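Long-range contact in aspartokinase (Synechocystis, PDB 3L76), which probably phosphorylates the beta-carboxyl group of L-aspartate with ATP, the first step toward lysine and threonine, and binds both amino acids at its ACT domains: residues Phe547-Glu559 with Cys570-Ala584. Sequence-based numbering, arbitrary orientation.
Sequences FFAALAQENINIE and CVVPQDRGVDALKAA. With THR (threonine), chain C.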
# COMPACT_ATOMS: atom_id res chain seq x y z
N PHE A 547 -7.11 -42.75 -29.78
CA PHE A 547 -7.99 -41.62 -29.48
C PHE A 547 -9.19 -41.58 -30.45
O PHE A 547 -10.35 -41.55 -30.01
CB PHE A 547 -7.16 -40.32 -29.52
CG PHE A 547 -7.92 -39.08 -29.16
CD1 PHE A 547 -9.11 -39.14 -28.45
CD2 PHE A 547 -7.45 -37.83 -29.54
CE1 PHE A 547 -9.82 -37.99 -28.14
CE2 PHE A 547 -8.15 -36.67 -29.23
CZ PHE A 547 -9.33 -36.75 -28.53
N PHE A 548 -8.92 -41.61 -31.75
CA PHE A 548 -9.98 -41.58 -32.76
C PHE A 548 -10.89 -42.81 -32.68
O PHE A 548 -12.10 -42.71 -32.91
CB PHE A 548 -9.39 -41.48 -34.16
CG PHE A 548 -8.43 -40.35 -34.33
CD1 PHE A 548 -8.55 -39.19 -33.57
CD2 PHE A 548 -7.39 -40.44 -35.25
CE1 PHE A 548 -7.66 -38.14 -33.73
CE2 PHE A 548 -6.50 -39.38 -35.42
CZ PHE A 548 -6.64 -38.23 -34.66
N ALA A 549 -10.32 -43.96 -32.37
CA ALA A 549 -11.11 -45.17 -32.26
C ALA A 549 -12.08 -45.05 -31.10
O ALA A 549 -13.20 -45.55 -31.15
CB ALA A 549 -10.22 -46.38 -32.09
N ALA A 550 -11.63 -44.38 -30.05
CA ALA A 550 -12.43 -44.20 -28.85
C ALA A 550 -13.69 -43.38 -29.15
O ALA A 550 -14.76 -43.66 -28.61
CB ALA A 550 -11.61 -43.52 -27.77
N LEU A 551 -13.56 -42.39 -30.02
CA LEU A 551 -14.69 -41.54 -30.37
C LEU A 551 -15.64 -42.24 -31.34
O LEU A 551 -16.85 -42.06 -31.27
CB LEU A 551 -14.21 -40.22 -30.97
CG LEU A 551 -13.30 -39.34 -30.10
CD1 LEU A 551 -12.75 -38.20 -30.93
CD2 LEU A 551 -14.03 -38.82 -28.88
N ALA A 552 -15.08 -43.03 -32.25
CA ALA A 552 -15.89 -43.73 -33.22
C ALA A 552 -16.75 -44.80 -32.55
O ALA A 552 -17.91 -44.98 -32.94
CB ALA A 552 -15.01 -44.35 -34.29
N GLN A 553 -16.19 -45.49 -31.56
CA GLN A 553 -16.90 -46.56 -30.85
C GLN A 553 -18.12 -46.01 -30.13
O GLN A 553 -19.04 -46.74 -29.80
CB GLN A 553 -15.98 -47.26 -29.84
CG GLN A 553 -14.81 -48.00 -30.48
CD GLN A 553 -13.76 -48.43 -29.47
OE1 GLN A 553 -13.87 -48.13 -28.28
NE2 GLN A 553 -12.74 -49.13 -29.94
N GLU A 554 -18.11 -44.71 -29.90
CA GLU A 554 -19.25 -44.02 -29.32
C GLU A 554 -20.07 -43.36 -30.42
O GLU A 554 -20.95 -42.57 -30.14
CB GLU A 554 -18.78 -42.96 -28.32
CG GLU A 554 -18.54 -43.51 -26.94
CD GLU A 554 -19.83 -43.83 -26.24
OE1 GLU A 554 -20.00 -44.98 -25.80
OE2 GLU A 554 -20.69 -42.93 -26.16
N ASN A 555 -19.77 -43.70 -31.67
CA ASN A 555 -20.40 -43.09 -32.83
C ASN A 555 -20.35 -41.56 -32.77
O ASN A 555 -21.37 -40.89 -32.88
CB ASN A 555 -21.83 -43.58 -33.03
CG ASN A 555 -22.35 -43.33 -34.43
OD1 ASN A 555 -22.14 -42.27 -35.00
ND2 ASN A 555 -23.04 -44.31 -34.98
N ILE A 556 -19.15 -41.03 -32.58
CA ILE A 556 -18.94 -39.59 -32.48
C ILE A 556 -18.15 -39.13 -33.70
O ILE A 556 -17.06 -39.63 -33.99
CB ILE A 556 -18.21 -39.23 -31.16
CG1 ILE A 556 -19.15 -39.39 -29.98
CG2 ILE A 556 -17.70 -37.80 -31.19
CD1 ILE A 556 -18.48 -39.22 -28.63
N ASN A 557 -18.71 -38.19 -34.45
CA ASN A 557 -18.04 -37.74 -35.65
C ASN A 557 -16.96 -36.71 -35.34
O ASN A 557 -17.15 -35.83 -34.49
CB ASN A 557 -19.04 -37.17 -36.65
CG ASN A 557 -18.40 -36.82 -37.98
OD1 ASN A 557 -17.74 -37.65 -38.60
ND2 ASN A 557 -18.58 -35.57 -38.41
N ILE A 558 -15.84 -36.81 -36.03
CA ILE A 558 -14.74 -35.89 -35.81
C ILE A 558 -14.75 -34.81 -36.88
O ILE A 558 -14.51 -35.08 -38.06
CB ILE A 558 -13.39 -36.61 -35.81
CG1 ILE A 558 -13.39 -37.73 -34.75
CG2 ILE A 558 -12.25 -35.62 -35.57
CD1 ILE A 558 -12.16 -38.60 -34.80
N GLU A 559 -15.05 -33.58 -36.47
CA GLU A 559 -15.21 -32.48 -37.42
C GLU A 559 -13.87 -31.90 -37.86
O GLU A 559 -13.66 -31.61 -39.03
CB GLU A 559 -16.10 -31.37 -36.83
CG GLU A 559 -17.46 -31.84 -36.32
CD GLU A 559 -18.42 -30.69 -36.07
OE1 GLU A 559 -18.26 -29.63 -36.71
OE2 GLU A 559 -19.34 -30.84 -35.24
N CYS A 570 -9.53 -32.86 -31.04
CA CYS A 570 -10.59 -33.13 -32.01
C CYS A 570 -11.75 -32.19 -31.76
O CYS A 570 -12.23 -32.08 -30.63
CB CYS A 570 -11.11 -34.56 -31.88
SG CYS A 570 -9.97 -35.80 -32.42
N VAL A 571 -12.20 -31.52 -32.82
CA VAL A 571 -13.45 -30.77 -32.73
C VAL A 571 -14.60 -31.71 -32.99
O VAL A 571 -14.52 -32.61 -33.82
CB VAL A 571 -13.51 -29.59 -33.69
CG1 VAL A 571 -14.84 -28.86 -33.55
CG2 VAL A 571 -12.39 -28.65 -33.41
N VAL A 572 -15.69 -31.49 -32.28
CA VAL A 572 -16.71 -32.50 -32.13
C VAL A 572 -18.04 -31.79 -31.87
O VAL A 572 -18.06 -30.60 -31.52
CB VAL A 572 -16.30 -33.43 -30.95
CG1 VAL A 572 -17.24 -33.28 -29.75
CG2 VAL A 572 -16.16 -34.85 -31.40
N PRO A 573 -19.15 -32.48 -32.09
CA PRO A 573 -20.44 -31.81 -31.87
C PRO A 573 -20.64 -31.47 -30.39
O PRO A 573 -20.38 -32.30 -29.54
CB PRO A 573 -21.46 -32.85 -32.34
CG PRO A 573 -20.70 -33.72 -33.28
CD PRO A 573 -19.31 -33.79 -32.73
N GLN A 574 -21.10 -30.26 -30.11
CA GLN A 574 -21.25 -29.79 -28.73
C GLN A 574 -22.05 -30.73 -27.83
O GLN A 574 -21.69 -30.94 -26.68
CB GLN A 574 -21.85 -28.38 -28.69
CG GLN A 574 -22.21 -27.92 -27.28
CD GLN A 574 -22.11 -26.42 -27.10
OE1 GLN A 574 -21.17 -25.93 -26.49
NE2 GLN A 574 -23.08 -25.68 -27.63
N ASP A 575 -23.15 -31.27 -28.33
CA ASP A 575 -23.97 -32.13 -27.49
C ASP A 575 -23.29 -33.46 -27.30
O ASP A 575 -23.89 -34.42 -26.83
CB ASP A 575 -25.37 -32.31 -28.08
CG ASP A 575 -25.37 -33.09 -29.38
OD1 ASP A 575 -26.46 -33.39 -29.87
OD2 ASP A 575 -24.28 -33.40 -29.91
N ARG A 576 -22.02 -33.52 -27.65
CA ARG A 576 -21.26 -34.75 -27.49
C ARG A 576 -19.90 -34.55 -26.83
O ARG A 576 -19.15 -35.51 -26.65
CB ARG A 576 -21.10 -35.41 -28.85
CG ARG A 576 -21.26 -36.88 -28.77
CD ARG A 576 -22.70 -37.30 -28.97
NE ARG A 576 -22.65 -38.51 -29.77
CZ ARG A 576 -22.43 -39.72 -29.27
NH1 ARG A 576 -22.27 -39.89 -27.97
NH2 ARG A 576 -22.38 -40.76 -30.08
N GLY A 577 -19.57 -33.31 -26.48
CA GLY A 577 -18.31 -33.00 -25.81
C GLY A 577 -18.06 -33.83 -24.57
O GLY A 577 -17.02 -34.44 -24.42
N VAL A 578 -19.04 -33.85 -23.67
CA VAL A 578 -18.90 -34.61 -22.44
C VAL A 578 -18.70 -36.09 -22.72
O VAL A 578 -17.83 -36.73 -22.14
CB VAL A 578 -20.09 -34.40 -21.50
CG1 VAL A 578 -19.99 -35.34 -20.31
CG2 VAL A 578 -20.15 -32.96 -21.03
N ASP A 579 -19.52 -36.64 -23.62
CA ASP A 579 -19.39 -38.05 -23.95
C ASP A 579 -18.00 -38.34 -24.49
O ASP A 579 -17.40 -39.36 -24.19
CB ASP A 579 -20.44 -38.47 -25.00
CG ASP A 579 -21.83 -38.02 -24.64
OD1 ASP A 579 -21.99 -36.90 -24.10
OD2 ASP A 579 -22.78 -38.78 -24.91
N ALA A 580 -17.49 -37.42 -25.30
CA ALA A 580 -16.20 -37.59 -25.92
C ALA A 580 -15.08 -37.50 -24.88
O ALA A 580 -14.09 -38.21 -24.97
CB ALA A 580 -16.00 -36.56 -27.02
N LEU A 581 -15.27 -36.65 -23.89
CA LEU A 581 -14.28 -36.51 -22.83
C LEU A 581 -14.17 -37.79 -22.03
O LEU A 581 -13.07 -38.23 -21.69
CB LEU A 581 -14.61 -35.32 -21.91
CG LEU A 581 -13.64 -35.12 -20.74
CD1 LEU A 581 -12.25 -34.69 -21.20
CD2 LEU A 581 -14.20 -34.12 -19.75
N LYS A 582 -15.32 -38.38 -21.71
CA LYS A 582 -15.36 -39.61 -20.92
C LYS A 582 -14.68 -40.74 -21.68
O LYS A 582 -13.91 -41.51 -21.12
CB LYS A 582 -16.80 -39.98 -20.59
CG LYS A 582 -17.51 -39.04 -19.61
CD LYS A 582 -18.95 -39.49 -19.41
CE LYS A 582 -19.72 -38.58 -18.46
NZ LYS A 582 -21.15 -39.03 -18.36
N ALA A 583 -14.96 -40.81 -22.98
CA ALA A 583 -14.36 -41.82 -23.84
C ALA A 583 -12.84 -41.73 -23.85
O ALA A 583 -12.15 -42.74 -23.73
CB ALA A 583 -14.91 -41.71 -25.26
N ALA A 584 -12.32 -40.51 -24.02
CA ALA A 584 -10.87 -40.28 -23.99
C ALA A 584 -10.24 -40.66 -22.65
O ALA A 584 -9.16 -41.25 -22.61
CB ALA A 584 -10.54 -38.82 -24.34
N THR C . -15.40 -37.46 -39.73
CA THR C . -14.44 -38.56 -39.92
C THR C . -14.29 -39.42 -38.67
O THR C . -14.90 -39.12 -37.63
CB THR C . -13.06 -38.05 -40.38
OG1 THR C . -12.49 -37.19 -39.37
CG2 THR C . -13.21 -37.26 -41.67
OXT THR C . -13.59 -40.44 -38.71
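Ile556 covers one face of the Arg576 guanidinium, CG1 standing over its centre, 3.4 Å from CZ. With CG1 beside the backbone N (chi1 -72°) and the chain then extended, CD1 runs on over the start of helix 577-584 to Ala580, while the other branch, CG2, meets CG2 of Val572. The guanidinium edge is turned to the loop after helix 547-552: NH2 points at Glu554 O, modelled too close to judge the bond, and makes a weak hydrogen bond to Asn555 O at 3.0 Å. NH1 bridges to Asp579 OD2 from above the carboxylate plane, with Glu554 OE2 a longer salt-bridge partner. Replacing Ile556 by an alanine is likely to leave the guanidinium without its apolar cover and open a gap between Val572 and Ala580. Asn555, at positive phi, is the C-prime residue of a Schellman motif, Ile556 N returning to Leu551 O at 2.8 Å. The two helices pack on one side of the sheet of an ACT domain, crossing at 130° with axes 9.0 Å apart. Leu551 CD2 sits 3.5 Å from Ala580 CB, and its CD1 turns to Cys570 on strand 570-573. SG of Cys570 touches two rings: it is at the edge of Phe548, 3.5 Å from CE1, and oblique to Phe547, whose CE1 meets Ala584 CB. Beyond Ile556 the chain runs beside the strand, Glu559 N giving a hydrogen bond to Val571 O at 2.9 Å ahead of strand 560-563. The same loop binds the threonine: Ile558 N donates to the ligand's O, and the ligand's N donates to Ile558 O and, at 2.6 Å, to Asn557 OD1; Gln304, Ala285 and Asp280 of a second ACT domain also hydrogen-bond it.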